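Acyl-coenzyme A oxidase (Caenorhabditis elegans, PDB 5K3H) catalyses the FAD-dependent, oxygen-consuming desaturation of acyl-CoA to (2E)-enoyl-CoA, the first step of peroxisomal beta-oxidation, releasing hydrogen peroxide. Local coordinates at residues T67-S75 against D238-D249; L386-Q397 against R536-V544. All coordinates share one frame; numbering follows the deposited sequence.

Contact 1 of 2, residues T67-S75 against D238-D249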
loop_
_atom_site.group_PDB
_atom_site.type_symbol
_atom_site.label_atom_id
_atom_site.label_comp_id
_atom_site.label_asym_id
_atom_site.label_seq_id
_atom_site.Cartn_x
_atom_site.Cartn_y
_atom_site.Cartn_z
ATOM N N THR B 67 3.188 12.427 18.728
ATOM C CA THR B 67 4.147 11.334 18.735
ATOM C C THR B 67 3.479 10.057 19.252
ATOM O O THR B 67 2.357 10.082 19.785
ATOM C CB THR B 67 5.356 11.690 19.599
ATOM O OG1 THR B 67 4.923 11.831 20.958
ATOM C CG2 THR B 67 5.938 13.014 19.157
ATOM N N ARG B 68 4.186 8.928 19.096
ATOM C CA ARG B 68 3.673 7.655 19.602
ATOM C C ARG B 68 3.422 7.721 21.103
ATOM O O ARG B 68 2.387 7.253 21.601
ATOM C CB ARG B 68 4.642 6.511 19.289
ATOM C CG ARG B 68 4.019 5.168 19.601
ATOM C CD ARG B 68 4.897 3.938 19.365
ATOM N NE ARG B 68 4.071 2.753 19.595
ATOM C CZ ARG B 68 4.494 1.497 19.592
ATOM N NH1 ARG B 68 5.771 1.202 19.360
ATOM N NH2 ARG B 68 3.618 0.529 19.802
ATOM N N GLU B 69 4.379 8.284 21.846
ATOM C CA GLU B 69 4.222 8.417 23.293
ATOM C C GLU B 69 2.986 9.238 23.651
ATOM O O GLU B 69 2.234 8.873 24.563
ATOM C CB GLU B 69 5.493 9.030 23.881
ATOM C CG GLU B 69 6.680 8.060 23.880
ATOM C CD GLU B 69 7.368 7.870 22.514
ATOM O OE1 GLU B 69 7.048 8.570 21.512
ATOM O OE2 GLU B 69 8.223 6.955 22.453
ATOM N N GLU B 70 2.741 10.336 22.921
ATOM C CA GLU B 70 1.566 11.164 23.186
ATOM C C GLU B 70 0.272 10.425 22.845
ATOM O O GLU B 70 -0.724 10.539 23.570
ATOM C CB GLU B 70 1.666 12.468 22.395
ATOM C CG GLU B 70 2.778 13.395 22.835
ATOM C CD GLU B 70 3.040 14.501 21.815
ATOM O OE1 GLU B 70 2.429 14.459 20.715
ATOM O OE2 GLU B 70 3.874 15.407 22.090
ATOM N N LYS B 71 0.262 9.661 21.749
ATOM C CA LYS B 71 -0.942 8.918 21.384
ATOM C C LYS B 71 -1.323 7.918 22.468
ATOM O O LYS B 71 -2.504 7.770 22.800
ATOM C CB LYS B 71 -0.739 8.183 20.052
ATOM C CG LYS B 71 -0.613 9.038 18.804
ATOM C CD LYS B 71 -0.212 8.129 17.648
ATOM C CE LYS B 71 0.289 8.907 16.439
ATOM N NZ LYS B 71 -0.583 8.772 15.257
ATOM N N ILE B 72 -0.333 7.211 23.023
ATOM C CA ILE B 72 -0.623 6.189 24.036
ATOM C C ILE B 72 -1.152 6.825 25.330
ATOM O O ILE B 72 -2.132 6.336 25.914
ATOM C CB ILE B 72 0.622 5.302 24.262
ATOM C CG1 ILE B 72 0.917 4.513 22.968
ATOM C CG2 ILE B 72 0.420 4.355 25.440
ATOM C CD1 ILE B 72 2.169 3.647 22.983
ATOM N N MET B 73 -0.543 7.935 25.781
ATOM C CA MET B 73 -1.086 8.687 26.921
ATOM C C MET B 73 -2.537 9.115 26.680
ATOM O O MET B 73 -3.406 8.930 27.540
ATOM C CB MET B 73 -0.213 9.910 27.212
ATOM C CG MET B 73 0.971 9.624 28.131
ATOM S SD MET B 73 0.546 9.004 29.780
ATOM C CE MET B 73 0.096 10.534 30.616
ATOM N N GLU B 74 -2.806 9.728 25.526
ATOM C CA GLU B 74 -4.157 10.165 25.202
ATOM C C GLU B 74 -5.126 8.985 25.179
ATOM O O GLU B 74 -6.247 9.074 25.689
ATOM C CB GLU B 74 -4.132 10.875 23.843
ATOM C CG GLU B 74 -5.483 11.242 23.252
ATOM C CD GLU B 74 -6.053 12.491 23.908
ATOM O OE1 GLU B 74 -5.393 13.049 24.800
ATOM O OE2 GLU B 74 -7.153 12.929 23.543
ATOM N N SER B 75 -4.704 7.864 24.595
ATOM C CA SER B 75 -5.572 6.699 24.502
ATOM C C SER B 75 -5.914 6.160 25.892
ATOM O O SER B 75 -7.046 5.727 26.138
ATOM C CB SER B 75 -4.891 5.636 23.615
ATOM O OG SER B 75 -5.705 4.497 23.367
ATOM N N ASP B 238 8.220 -4.063 24.772
ATOM C CA ASP B 238 7.614 -3.654 23.517
ATOM C C ASP B 238 8.530 -4.027 22.363
ATOM O O ASP B 238 9.749 -3.899 22.471
ATOM C CB ASP B 238 7.369 -2.148 23.520
ATOM C CG ASP B 238 6.621 -1.683 22.298
ATOM O OD1 ASP B 238 5.404 -1.960 22.236
ATOM O OD2 ASP B 238 7.240 -1.051 21.407
ATOM N N ILE B 239 7.941 -4.462 21.239
ATOM C CA ILE B 239 8.743 -4.912 20.101
ATOM C C ILE B 239 9.158 -3.781 19.164
ATOM O O ILE B 239 9.870 -4.039 18.188
ATOM C CB ILE B 239 8.035 -6.024 19.293
ATOM C CG1 ILE B 239 6.742 -5.525 18.637
ATOM C CG2 ILE B 239 7.781 -7.245 20.155
ATOM C CD1 ILE B 239 6.121 -6.506 17.625
ATOM N N GLY B 240 8.762 -2.538 19.431
ATOM C CA GLY B 240 9.213 -1.415 18.631
ATOM C C GLY B 240 8.133 -0.812 17.744
ATOM O O GLY B 240 7.047 -1.377 17.586
ATOM N N PRO B 241 8.443 0.308 17.090
ATOM C CA PRO B 241 7.449 0.978 16.245
ATOM C C PRO B 241 7.096 0.167 15.002
ATOM O O PRO B 241 7.821 -0.742 14.577
ATOM C CB PRO B 241 8.133 2.301 15.873
ATOM C CG PRO B 241 9.613 1.957 15.920
ATOM C CD PRO B 241 9.757 0.984 17.050
ATOM N N LYS B 242 5.904 0.461 14.465
ATOM C CA LYS B 242 5.314 -0.282 13.354
ATOM C C LYS B 242 4.857 0.668 12.252
ATOM O O LYS B 242 4.946 1.903 12.370
ATOM C CB LYS B 242 4.154 -1.164 13.826
ATOM C CG LYS B 242 4.556 -2.181 14.874
ATOM C CD LYS B 242 3.372 -2.750 15.544
ATOM C CE LYS B 242 2.723 -1.657 16.340
ATOM N NZ LYS B 242 1.449 -2.066 16.939
ATOM N N MET B 243 4.384 0.065 11.151
ATOM C CA MET B 243 3.929 0.858 10.016
ATOM C C MET B 243 2.606 1.555 10.317
ATOM O O MET B 243 2.332 2.628 9.781
ATOM C CB MET B 243 3.838 -0.014 8.758
ATOM C CG MET B 243 2.522 -0.716 8.525
ATOM S SD MET B 243 2.549 -1.665 6.979
ATOM C CE MET B 243 1.726 -0.570 5.817
ATOM N N ALA B 244 1.800 0.994 11.195
ATOM C CA ALA B 244 0.567 1.642 11.613
ATOM C C ALA B 244 0.155 0.992 12.925
ATOM O O ALA B 244 0.870 0.141 13.464
ATOM C CB ALA B 244 -0.516 1.539 10.527
ATOM N N TYR B 245 -1.000 1.400 13.446
ATOM C CA TYR B 245 -1.572 0.728 14.616
ATOM C C TYR B 245 -0.662 0.867 15.837
ATOM O O TYR B 245 -0.480 -0.077 16.601
ATOM C CB TYR B 245 -1.821 -0.749 14.297
ATOM C CG TYR B 245 -2.877 -1.388 15.148
ATOM C CD1 TYR B 245 -4.138 -0.814 15.240
ATOM C CD2 TYR B 245 -2.641 -2.584 15.811
ATOM C CE1 TYR B 245 -5.130 -1.389 15.997
ATOM C CE2 TYR B 245 -3.644 -3.187 16.577
ATOM C CZ TYR B 245 -4.886 -2.576 16.664
ATOM O OH TYR B 245 -5.902 -3.137 17.412
ATOM N N ASN B 246 -0.066 2.043 16.009
ATOM C CA ASN B 246 1.064 2.186 16.917
ATOM C C ASN B 246 0.672 2.500 18.353
ATOM O O ASN B 246 1.558 2.567 19.213
ATOM C CB ASN B 246 2.016 3.246 16.386
ATOM C CG ASN B 246 2.950 2.681 15.339
ATOM O OD1 ASN B 246 3.738 1.782 15.638
ATOM N ND2 ASN B 246 2.861 3.186 14.102
ATOM N N ILE B 247 -0.623 2.672 18.640
ATOM C CA ILE B 247 -1.063 2.820 20.022
ATOM C C ILE B 247 -1.090 1.474 20.734
ATOM O O ILE B 247 -1.014 1.427 21.967
ATOM C CB ILE B 247 -2.425 3.539 20.056
ATOM C CG1 ILE B 247 -2.295 4.919 19.390
ATOM C CG2 ILE B 247 -2.973 3.618 21.482
ATOM C CD1 ILE B 247 -3.568 5.767 19.334
ATOM N N VAL B 248 -1.205 0.380 19.988
ATOM C CA VAL B 248 -1.080 -0.961 20.540
ATOM C C VAL B 248 0.394 -1.266 20.757
ATOM O O VAL B 248 1.212 -1.168 19.834
ATOM C CB VAL B 248 -1.734 -1.992 19.611
ATOM C CG1 VAL B 248 -1.296 -3.418 19.988
ATOM C CG2 VAL B 248 -3.241 -1.866 19.687
ATOM N N ASP B 249 0.730 -1.663 21.978
ATOM C CA ASP B 249 2.098 -1.962 22.387
ATOM C C ASP B 249 2.333 -3.467 22.238
ATOM O O ASP B 249 2.284 -4.253 23.192
ATOM C CB ASP B 249 2.303 -1.474 23.815
ATOM C CG ASP B 249 1.172 -1.939 24.747
ATOM O OD1 ASP B 249 0.005 -1.525 24.515
ATOM O OD2 ASP B 249 1.438 -2.737 25.691
HETATM O O HOH W 1 5.153 -2.217 19.281
#

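Contact 2 of 2, residues L386-Q397 against R536-V544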
loop_
_atom_site.group_PDB
_atom_site.type_symbol
_atom_site.label_atom_id
_atom_site.label_comp_id
_atom_site.label_asym_id
_atom_site.label_seq_id
_atom_site.Cartn_x
_atom_site.Cartn_y
_atom_site.Cartn_z
ATOM N N LEU B 386 -14.331 -21.871 4.379
ATOM C CA LEU B 386 -14.737 -20.649 3.694
ATOM C C LEU B 386 -14.233 -19.413 4.423
ATOM O O LEU B 386 -13.721 -18.474 3.802
ATOM C CB LEU B 386 -16.260 -20.625 3.573
ATOM C CG LEU B 386 -16.894 -19.302 3.130
ATOM C CD1 LEU B 386 -16.759 -19.077 1.627
ATOM C CD2 LEU B 386 -18.361 -19.259 3.586
ATOM N N THR B 387 -14.396 -19.394 5.745
ATOM C CA THR B 387 -13.909 -18.304 6.584
ATOM C C THR B 387 -12.409 -18.074 6.401
ATOM O O THR B 387 -11.941 -16.930 6.419
ATOM C CB THR B 387 -14.259 -18.635 8.031
ATOM O OG1 THR B 387 -15.661 -18.412 8.209
ATOM C CG2 THR B 387 -13.469 -17.787 9.030
ATOM N N SER B 388 -11.632 -19.148 6.233
ATOM C CA SER B 388 -10.203 -18.968 5.991
ATOM C C SER B 388 -9.969 -18.182 4.709
ATOM O O SER B 388 -9.111 -17.292 4.661
ATOM C CB SER B 388 -9.499 -20.325 5.888
ATOM O OG SER B 388 -10.049 -21.258 6.799
ATOM N N GLY B 389 -10.705 -18.521 3.652
ATOM C CA GLY B 389 -10.604 -17.766 2.419
ATOM C C GLY B 389 -11.132 -16.357 2.565
ATOM O O GLY B 389 -10.529 -15.408 2.063
ATOM N N LEU B 390 -12.239 -16.190 3.291
ATOM C CA LEU B 390 -12.825 -14.863 3.423
ATOM C C LEU B 390 -11.831 -13.876 4.014
ATOM O O LEU B 390 -11.600 -12.803 3.439
ATOM C CB LEU B 390 -14.085 -14.916 4.278
ATOM C CG LEU B 390 -15.362 -15.339 3.578
ATOM C CD1 LEU B 390 -16.421 -15.549 4.640
ATOM C CD2 LEU B 390 -15.785 -14.270 2.585
ATOM N N LYS B 391 -11.225 -14.222 5.155
ATOM C CA LYS B 391 -10.224 -13.343 5.752
ATOM C C LYS B 391 -9.146 -12.945 4.745
ATOM O O LYS B 391 -8.794 -11.765 4.628
ATOM C CB LYS B 391 -9.588 -14.016 6.965
ATOM C CG LYS B 391 -10.390 -13.910 8.239
ATOM C CD LYS B 391 -9.700 -14.729 9.343
ATOM C CE LYS B 391 -10.654 -15.092 10.486
ATOM N NZ LYS B 391 -10.842 -16.580 10.601
ATOM N N SER B 392 -8.617 -13.914 4.001
ATOM C CA SER B 392 -7.532 -13.613 3.070
ATOM C C SER B 392 -8.000 -12.684 1.951
ATOM O O SER B 392 -7.346 -11.676 1.653
ATOM C CB SER B 392 -6.959 -14.908 2.503
ATOM O OG SER B 392 -5.976 -14.635 1.523
ATOM N N VAL B 393 -9.124 -13.014 1.306
ATOM C CA VAL B 393 -9.565 -12.259 0.133
ATOM C C VAL B 393 -10.106 -10.890 0.545
ATOM O O VAL B 393 -9.855 -9.877 -0.122
ATOM C CB VAL B 393 -10.609 -13.066 -0.669
ATOM C CG1 VAL B 393 -11.275 -12.195 -1.760
ATOM C CG2 VAL B 393 -9.985 -14.301 -1.253
ATOM N N VAL B 394 -10.900 -10.839 1.612
ATOM C CA VAL B 394 -11.458 -9.558 2.026
ATOM C C VAL B 394 -10.342 -8.597 2.444
ATOM O O VAL B 394 -10.380 -7.399 2.133
ATOM C CB VAL B 394 -12.480 -9.766 3.158
ATOM C CG1 VAL B 394 -12.870 -8.432 3.783
ATOM C CG2 VAL B 394 -13.713 -10.559 2.663
ATOM N N THR B 395 -9.330 -9.096 3.150
ATOM C CA THR B 395 -8.251 -8.212 3.575
ATOM C C THR B 395 -7.453 -7.692 2.392
ATOM O O THR B 395 -7.068 -6.518 2.362
ATOM C CB THR B 395 -7.347 -8.937 4.560
ATOM O OG1 THR B 395 -8.133 -9.306 5.705
ATOM C CG2 THR B 395 -6.165 -8.041 4.974
ATOM N N HIS B 396 -7.181 -8.556 1.419
ATOM C CA HIS B 396 -6.439 -8.141 0.232
ATOM C C HIS B 396 -7.251 -7.174 -0.605
ATOM O O HIS B 396 -6.748 -6.120 -0.993
ATOM C CB HIS B 396 -6.040 -9.361 -0.595
ATOM C CG HIS B 396 -5.503 -9.017 -1.952
ATOM N ND1 HIS B 396 -4.194 -8.634 -2.160
ATOM C CD2 HIS B 396 -6.104 -8.987 -3.167
ATOM C CE1 HIS B 396 -4.014 -8.374 -3.442
ATOM N NE2 HIS B 396 -5.157 -8.578 -4.073
ATOM N N GLN B 397 -8.523 -7.500 -0.868
ATOM C CA GLN B 397 -9.381 -6.624 -1.666
ATOM C C GLN B 397 -9.713 -5.323 -0.953
ATOM O O GLN B 397 -9.896 -4.288 -1.616
ATOM C CB GLN B 397 -10.671 -7.340 -2.035
ATOM C CG GLN B 397 -10.442 -8.419 -3.041
ATOM C CD GLN B 397 -11.709 -8.927 -3.636
ATOM O OE1 GLN B 397 -12.800 -8.508 -3.267
ATOM N NE2 GLN B 397 -11.580 -9.896 -4.519
ATOM N N ARG B 536 -9.489 -18.586 -4.036
ATOM C CA ARG B 536 -9.951 -17.210 -4.223
ATOM C C ARG B 536 -11.226 -17.141 -5.069
ATOM O O ARG B 536 -12.153 -16.388 -4.756
ATOM C CB ARG B 536 -8.841 -16.378 -4.871
ATOM C CG ARG B 536 -7.643 -16.141 -3.976
ATOM C CD ARG B 536 -6.739 -15.038 -4.522
ATOM N NE ARG B 536 -5.409 -15.091 -3.934
ATOM C CZ ARG B 536 -4.357 -15.655 -4.516
ATOM N NH1 ARG B 536 -4.487 -16.176 -5.721
ATOM N NH2 ARG B 536 -3.179 -15.690 -3.900
ATOM N N LEU B 537 -11.271 -17.869 -6.185
ATOM C CA LEU B 537 -12.473 -17.833 -7.013
ATOM C C LEU B 537 -13.681 -18.341 -6.233
ATOM O O LEU B 537 -14.775 -17.783 -6.321
ATOM C CB LEU B 537 -12.245 -18.641 -8.293
ATOM C CG LEU B 537 -11.214 -18.065 -9.279
ATOM C CD1 LEU B 537 -10.876 -19.069 -10.345
ATOM C CD2 LEU B 537 -11.737 -16.771 -9.927
ATOM N N HIS B 538 -13.488 -19.387 -5.442
ATOM C CA HIS B 538 -14.571 -19.916 -4.628
ATOM C C HIS B 538 -15.037 -18.881 -3.609
ATOM O O HIS B 538 -16.247 -18.660 -3.433
ATOM C CB HIS B 538 -14.077 -21.197 -3.960
ATOM C CG HIS B 538 -14.998 -21.736 -2.919
ATOM N ND1 HIS B 538 -16.069 -22.552 -3.227
ATOM C CD2 HIS B 538 -14.979 -21.621 -1.567
ATOM C CE1 HIS B 538 -16.684 -22.895 -2.109
ATOM N NE2 HIS B 538 -16.040 -22.350 -1.089
ATOM N N THR B 539 -14.078 -18.198 -2.968
ATOM C CA THR B 539 -14.407 -17.198 -1.962
ATOM C C THR B 539 -15.122 -16.005 -2.595
ATOM O O THR B 539 -16.139 -15.541 -2.070
ATOM C CB THR B 539 -13.125 -16.758 -1.241
ATOM O OG1 THR B 539 -12.490 -17.906 -0.658
ATOM C CG2 THR B 539 -13.440 -15.747 -0.151
ATOM N N ARG B 540 -14.626 -15.533 -3.747
ATOM C CA ARG B 540 -15.293 -14.451 -4.469
ATOM C C ARG B 540 -16.690 -14.865 -4.930
ATOM O O ARG B 540 -17.616 -14.041 -4.937
ATOM C CB ARG B 540 -14.428 -13.985 -5.646
ATOM C CG ARG B 540 -13.097 -13.386 -5.180
ATOM C CD ARG B 540 -12.115 -13.088 -6.297
ATOM N NE ARG B 540 -12.472 -11.900 -7.061
ATOM C CZ ARG B 540 -11.685 -11.335 -7.970
ATOM N NH1 ARG B 540 -10.498 -11.846 -8.231
ATOM N NH2 ARG B 540 -12.073 -10.257 -8.622
ATOM N N LEU B 541 -16.862 -16.121 -5.346
ATOM C CA LEU B 541 -18.198 -16.582 -5.721
ATOM C C LEU B 541 -19.171 -16.486 -4.546
ATOM O O LEU B 541 -20.316 -16.045 -4.713
ATOM C CB LEU B 541 -18.129 -18.011 -6.254
ATOM C CG LEU B 541 -19.439 -18.806 -6.241
ATOM C CD1 LEU B 541 -20.453 -18.210 -7.231
ATOM C CD2 LEU B 541 -19.143 -20.268 -6.554
ATOM N N PHE B 542 -18.730 -16.896 -3.347
ATOM C CA PHE B 542 -19.569 -16.779 -2.153
ATOM C C PHE B 542 -19.986 -15.339 -1.905
ATOM O O PHE B 542 -21.143 -15.066 -1.581
ATOM C CB PHE B 542 -18.849 -17.300 -0.913
ATOM C CG PHE B 542 -19.666 -17.136 0.343
ATOM C CD1 PHE B 542 -20.658 -18.052 0.662
ATOM C CD2 PHE B 542 -19.487 -16.034 1.172
ATOM C CE1 PHE B 542 -21.417 -17.899 1.802
ATOM C CE2 PHE B 542 -20.253 -15.871 2.320
ATOM C CZ PHE B 542 -21.215 -16.803 2.638
ATOM N N ILE B 543 -19.042 -14.406 -2.021
ATOM C CA ILE B 543 -19.339 -13.006 -1.736
ATOM C C ILE B 543 -20.416 -12.475 -2.683
ATOM O O ILE B 543 -21.369 -11.817 -2.252
ATOM C CB ILE B 543 -18.038 -12.179 -1.814
ATOM C CG1 ILE B 543 -17.078 -12.581 -0.686
ATOM C CG2 ILE B 543 -18.340 -10.681 -1.753
ATOM C CD1 ILE B 543 -15.640 -12.169 -0.909
ATOM N N VAL B 544 -20.305 -12.785 -3.979
ATOM C CA VAL B 544 -21.331 -12.391 -4.947
ATOM C C VAL B 544 -22.692 -12.978 -4.573
ATOM O O VAL B 544 -23.721 -12.299 -4.664
ATOM C CB VAL B 544 -20.923 -12.809 -6.372
ATOM C CG1 VAL B 544 -22.081 -12.561 -7.332
ATOM C CG2 VAL B 544 -19.649 -12.105 -6.808
HETATM O O HOH W 2 -5.829 -13.291 -1.519
#

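Contact 1 of 2, residues T67-S75 against D238-D249
Arg68, in the first turn of helix 68-85, threads its side chain into the loop 238-249 and carries most of the polar contact. With CG anti to the backbone N (chi1 -171°) and the chain extended to NE, the guanidinium is delivered to the Tyr245 to Val248 type I turn. NE donates to Asn246 O at 2.5 Å, in the carbonyl plane and on a lone pair; the N-H...O angle is 144° and the oxygen is tilted from the guanidinium plane. NH2 adds a weak bond to the same oxygen. Over one face of the guanidinium stands Asn246 OD1, 4.0 Å from Arg68 CZ. That amide is held by two bonds to Lys242: OD1 accepts from Lys242 N at 2.8 Å and ND2 donates to Lys242 O. Arg68 NH1 forms a long salt bridge to Asp238 OD2 (3.4 Å) containing a weak hydrogen bond, guanidinium and carboxylate planes 63° apart. Water 1 accepts from Arg68 NH2. Asp238 OD2 also accepts from Gly240 N, an Asx turn.

Further along the helix the contact is apolar and centres on Ile247. Its CG1 lies against Lys71 CB (3.7 Å), its CG2 meets Ser75 CB at 3.5 Å, and Ile72 CG1 packs on its backbone.

The loop side lies beside the FAD site: the Val248 side chain is about 4 Å from that of Gly191, an FAD-binding residue. The loop connects strands 234-238 and 251-255 of a three-stranded antiparallel sheet; Tyr245 and Val248 touch helix 114-127, and Leu649 of the second subunit packs on Arg68.

Contact 2 of 2, residues L386-Q397 against R536-V544
Leu386 lays its CD2 methyl over the face of the Phe542 ring, a CH-pi contact 3.7 Å from the centroid and 9° off the normal. Its CD1 reaches the ring's root, 3.7 Å from Phe542 CG. An alanine in place of Phe542 is likely to leave the Leu386 methyls without their aromatic platform and open a gap between the helices.

The remaining apolar packing surrounds Thr539. Its CG2 lies 3.9 Å from Leu390 CD2 and meets Val393 tip to tip, while Leu390 slides past Ile543. Gly389 CA is 3.6 Å from Thr539 OG1, which is hydrogen-bonded to Ser535 O; a CB there would clash. The missing side chain is consistent with the 9.2 Å approach of the two segments' axes, crossing at -88°.

No hydrogen bond joins the segments directly. Gln397 NE2 stands over one face of the Arg540 guanidinium, toward its rim, the planes 84° apart; NE2 and Arg540 NE are both donors, so their 3.4 Å approach is no hydrogen bond. Arg540 NH2 pairs with Glu574 and Asp577. Water 2 links Arg536 NE and, weakly, Ser392 OG, both ATP-site residues.

Helix 437-456 touches Ser392, Arg536 and Thr539; helix 338-367 packs on Leu390, Gln397 and Phe542.

From the N terminus the chain first runs through helix 68-85, then through further helices and most of the strands before the loop 238-249 returns to that helix, where contact 1 closes a loop of 162 residues. It thereby ties the N-terminal helical region to the strand-rich middle of the chain. Contact 2 opens only afterwards, at helix 382-408, and closes at helix 520-553 across 138 residues containing helix but no strand, joining the C-alpha1 domain to the following acyl-CoA oxidase family region. The two are in series, neither nesting nor crossing. The centres of contact 1 and contact 2 lie about 31 Å apart. Their nearest atoms are about 11 Å apart, and they do not touch.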